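Local coordinates for uncharacterized protein (Bacteroides uniformis, PDB 4K61) that is of unknown function but belongs to the PepSY-like, putative beta-lactamase-inhibitor-like family, built here on an antiparallel beta-sheet, at residues I97-V102 / Q112-P117. Residues are numbered along the deposited sequence; the frame is centred on the assembly and turned at random. Where two conformers were deposited one is given.
Sequences IVAVEV and QILFTP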
ATOM      1  N   ILE A  97       8.295  -2.490   0.908  1.00 19.64           N
ATOM      2  CA  ILE A  97       7.611  -3.785   0.810  1.00 19.32           C
ATOM      3  C   ILE A  97       6.790  -3.815  -0.457  1.00 17.69           C
ATOM      4  O   ILE A  97       6.121  -2.816  -0.781  1.00 18.50           O
ATOM      5  CB  ILE A  97       6.686  -4.000   2.030  1.00 19.67           C
ATOM      6  CG1 ILE A  97       7.512  -4.167   3.302  1.00 22.38           C
ATOM      7  CG2 ILE A  97       5.758  -5.196   1.814  1.00 19.59           C
ATOM      8  CD1 ILE A  97       6.645  -4.122   4.555  1.00 24.62           C
ATOM      9  N   VAL A  98       6.798  -4.951  -1.178  1.00 17.17           N
ATOM     10  CA  VAL A  98       5.801  -5.199  -2.215  1.00 17.34           C
ATOM     11  C   VAL A  98       4.675  -6.044  -1.598  1.00 17.10           C
ATOM     12  O   VAL A  98       4.919  -7.171  -1.158  1.00 16.28           O
ATOM     13  CB  VAL A  98       6.344  -5.950  -3.442  1.00 18.25           C
ATOM     14  CG1 VAL A  98       5.285  -6.062  -4.526  1.00 18.22           C
ATOM     15  CG2 VAL A  98       7.571  -5.261  -4.003  1.00 19.17           C
ATOM     16  N   ALA A  99       3.466  -5.498  -1.555  1.00 16.79           N
ATOM     17  CA  ALA A  99       2.332  -6.209  -0.994  1.00 16.14           C
ATOM     18  C   ALA A  99       1.493  -6.754  -2.152  1.00 18.19           C
ATOM     19  O   ALA A  99       1.025  -5.999  -3.042  1.00 18.73           O
ATOM     20  CB  ALA A  99       1.505  -5.306  -0.115  1.00 17.84           C
ATOM     21  N   VAL A 100       1.340  -8.073  -2.180  1.00 16.77           N
ATOM     22  CA  VAL A 100       0.575  -8.720  -3.254  1.00 18.60           C
ATOM     23  C   VAL A 100      -0.664  -9.380  -2.660  1.00 19.13           C
ATOM     24  O   VAL A 100      -0.565 -10.120  -1.682  1.00 18.48           O
ATOM     25  CB  VAL A 100       1.401  -9.801  -3.953  1.00 18.39           C
ATOM     26  CG1 VAL A 100       0.554 -10.473  -5.004  1.00 19.58           C
ATOM     27  CG2 VAL A 100       2.661  -9.192  -4.537  1.00 19.94           C
ATOM     28  N   GLU A 101      -1.833  -9.099  -3.237  1.00 19.09           N
ATOM     29  CA  GLU A 101      -3.060  -9.773  -2.816  0.50 20.52           C
ATOM     30  C   GLU A 101      -3.516 -10.723  -3.904  1.00 21.81           C
ATOM     31  O   GLU A 101      -3.601 -10.325  -5.073  1.00 22.55           O
ATOM     32  CB  GLU A 101      -4.182  -8.799  -2.473  0.50 22.14           C
ATOM     33  CG  GLU A 101      -5.341  -9.540  -1.821  0.50 24.51           C
ATOM     34  CD  GLU A 101      -6.289  -8.649  -1.019  0.50 27.42           C
ATOM     35  OE1 GLU A 101      -5.854  -7.569  -0.548  0.50 25.94           O
ATOM     36  OE2 GLU A 101      -7.455  -9.072  -0.807  0.50 28.93           O
ATOM     37  N   VAL A 102      -3.802 -11.968  -3.513  1.00 21.11           N
ATOM     38  CA  VAL A 102      -4.306 -12.969  -4.448  1.00 23.63           C
ATOM     39  C   VAL A 102      -5.651 -13.517  -4.000  1.00 25.57           C
ATOM     40  O   VAL A 102      -5.876 -13.678  -2.793  1.00 23.74           O
ATOM     41  CB  VAL A 102      -3.338 -14.142  -4.622  1.00 26.39           C
ATOM     42  CG1 VAL A 102      -2.038 -13.659  -5.224  1.00 30.79           C
ATOM     43  CG2 VAL A 102      -3.060 -14.857  -3.305  1.00 28.32           C
ATOM     44  N   GLN A 112      -2.751 -12.027   1.492  1.00 18.15           N
ATOM     45  CA  GLN A 112      -1.840 -10.932   1.294  1.00 17.68           C
ATOM     46  C   GLN A 112      -0.428 -11.398   1.625  1.00 16.52           C
ATOM     47  O   GLN A 112      -0.166 -11.885   2.750  1.00 17.57           O
ATOM     48  CB  GLN A 112      -2.207  -9.765   2.163  1.00 20.13           C
ATOM     49  CG  GLN A 112      -1.252  -8.578   2.038  1.00 20.84           C
ATOM     50  CD  GLN A 112      -1.507  -7.571   3.150  1.00 24.01           C
ATOM     51  OE1 GLN A 112      -1.100  -7.769   4.314  1.00 27.58           O
ATOM     52  NE2 GLN A 112      -2.170  -6.493   2.796  1.00 24.42           N
ATOM     53  N   ILE A 113       0.477 -11.210   0.682  1.00 17.12           N
ATOM     54  CA  ILE A 113       1.870 -11.639   0.845  1.00 16.32           C
ATOM     55  C   ILE A 113       2.773 -10.409   0.755  1.00 16.17           C
ATOM     56  O   ILE A 113       2.677  -9.613  -0.201  1.00 16.67           O
ATOM     57  CB  ILE A 113       2.250 -12.663  -0.266  1.00 18.20           C
ATOM     58  CG1 ILE A 113       1.217 -13.801  -0.380  1.00 20.45           C
ATOM     59  CG2 ILE A 113       3.622 -13.257   0.010  1.00 18.93           C
ATOM     60  CD1 ILE A 113       0.241 -13.635  -1.522  1.00 22.53           C
ATOM     61  N   LEU A 114       3.661 -10.264   1.742  1.00 16.52           N
ATOM     62  CA  LEU A 114       4.591  -9.143   1.826  1.00 16.53           C
ATOM     63  C   LEU A 114       5.986  -9.626   1.461  1.00 18.38           C
ATOM     64  O   LEU A 114       6.478 -10.567   2.042  1.00 19.15           O
ATOM     65  CB  LEU A 114       4.574  -8.538   3.202  1.00 17.32           C
ATOM     66  CG  LEU A 114       3.217  -8.141   3.762  1.00 17.87           C
ATOM     67  CD1 LEU A 114       3.425  -7.460   5.114  1.00 19.42           C
ATOM     68  CD2 LEU A 114       2.447  -7.244   2.800  1.00 17.06           C
ATOM     69  N   PHE A 115       6.554  -8.990   0.432  1.00 17.83           N
ATOM     70  CA  PHE A 115       7.868  -9.291  -0.062  1.00 18.81           C
ATOM     71  C   PHE A 115       8.814  -8.117   0.199  1.00 19.22           C
ATOM     72  O   PHE A 115       8.419  -6.946   0.056  1.00 19.85           O
ATOM     73  CB  PHE A 115       7.833  -9.476  -1.574  1.00 18.23           C
ATOM     74  CG  PHE A 115       7.047 -10.653  -2.048  1.00 18.23           C
ATOM     75  CD1 PHE A 115       5.691 -10.546  -2.314  1.00 17.93           C
ATOM     76  CD2 PHE A 115       7.678 -11.876  -2.266  1.00 18.93           C
ATOM     77  CE1 PHE A 115       4.985 -11.632  -2.818  1.00 18.02           C
ATOM     78  CE2 PHE A 115       6.978 -12.962  -2.717  1.00 19.11           C
ATOM     79  CZ  PHE A 115       5.634 -12.851  -3.008  1.00 18.81           C
ATOM     80  N   THR A 116      10.074  -8.403   0.506  1.00 20.37           N
ATOM     81  CA  THR A 116      11.105  -7.386   0.414  1.00 21.14           C
ATOM     82  C   THR A 116      11.364  -7.098  -1.080  1.00 21.02           C
ATOM     83  O   THR A 116      10.958  -7.883  -1.945  1.00 19.82           O
ATOM     84  CB  THR A 116      12.436  -7.855   1.027  1.00 24.77           C
ATOM     85  OG1 THR A 116      12.955  -8.950   0.270  1.00 24.68           O
ATOM     86  CG2 THR A 116      12.226  -8.294   2.460  1.00 25.00           C
ATOM     87  N   PRO A 117      12.057  -5.993  -1.377  1.00 23.02           N
ATOM     88  CA  PRO A 117      12.305  -5.691  -2.792  1.00 24.49           C
ATOM     89  C   PRO A 117      13.182  -6.733  -3.493  1.00 26.92           C
ATOM     90  O   PRO A 117      13.191  -6.793  -4.724  1.00 29.95           O
ATOM     91  CB  PRO A 117      12.984  -4.315  -2.732  1.00 25.40           C
ATOM     92  CG  PRO A 117      12.510  -3.711  -1.444  1.00 24.59           C
ATOM     93  CD  PRO A 117      12.489  -4.885  -0.507  1.00 24.06           C
TER
HETATM   94  O   HOH W   1      -3.025  -6.450   0.063  1.00 31.07           O
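I97 sets CG2, anti to its backbone N, against L114 CB at 3.8 Å, and both side chains also touch I122 of strand 121-126. V98 and F115 form a hydrogen-bonded pair: V98 N donates to F115 O at 2.9 Å, and F115 N returns a bond to V98 O from 21° off the carbonyl plane. The same V98 O lies at the edge of the F115 ring, 3.7 Å from CD1. On the other face A99, paired with L114 without hydrogen bonds, meets the leucine through CB, 3.6 Å from CD2. These strands, 97-103 and 110-115, make a beta hairpin within the antiparallel sheet of this PepSY-like protein; strand 82-90 flanks 97-103 and strand 121-126 flanks 110-115. V100 and I113 exchange two nearly straight bonds, V100 N to I113 O and I113 N to V100 O, each 2.8 Å. V100 CG2, anti to its carbonyl carbon, reaches F115 CE1 obliquely at 3.8 Å; V69 and F73 of helix 67-75 also touch the F115 side chain. In one of two E101 conformers a water links OE1 to Q112 NE2, which also bonds to P133 O, while R125 holds Q112 OE1. V102 CG2 meets I113 CD1 at 3.9 Å, and the V102 side chain also touches F73.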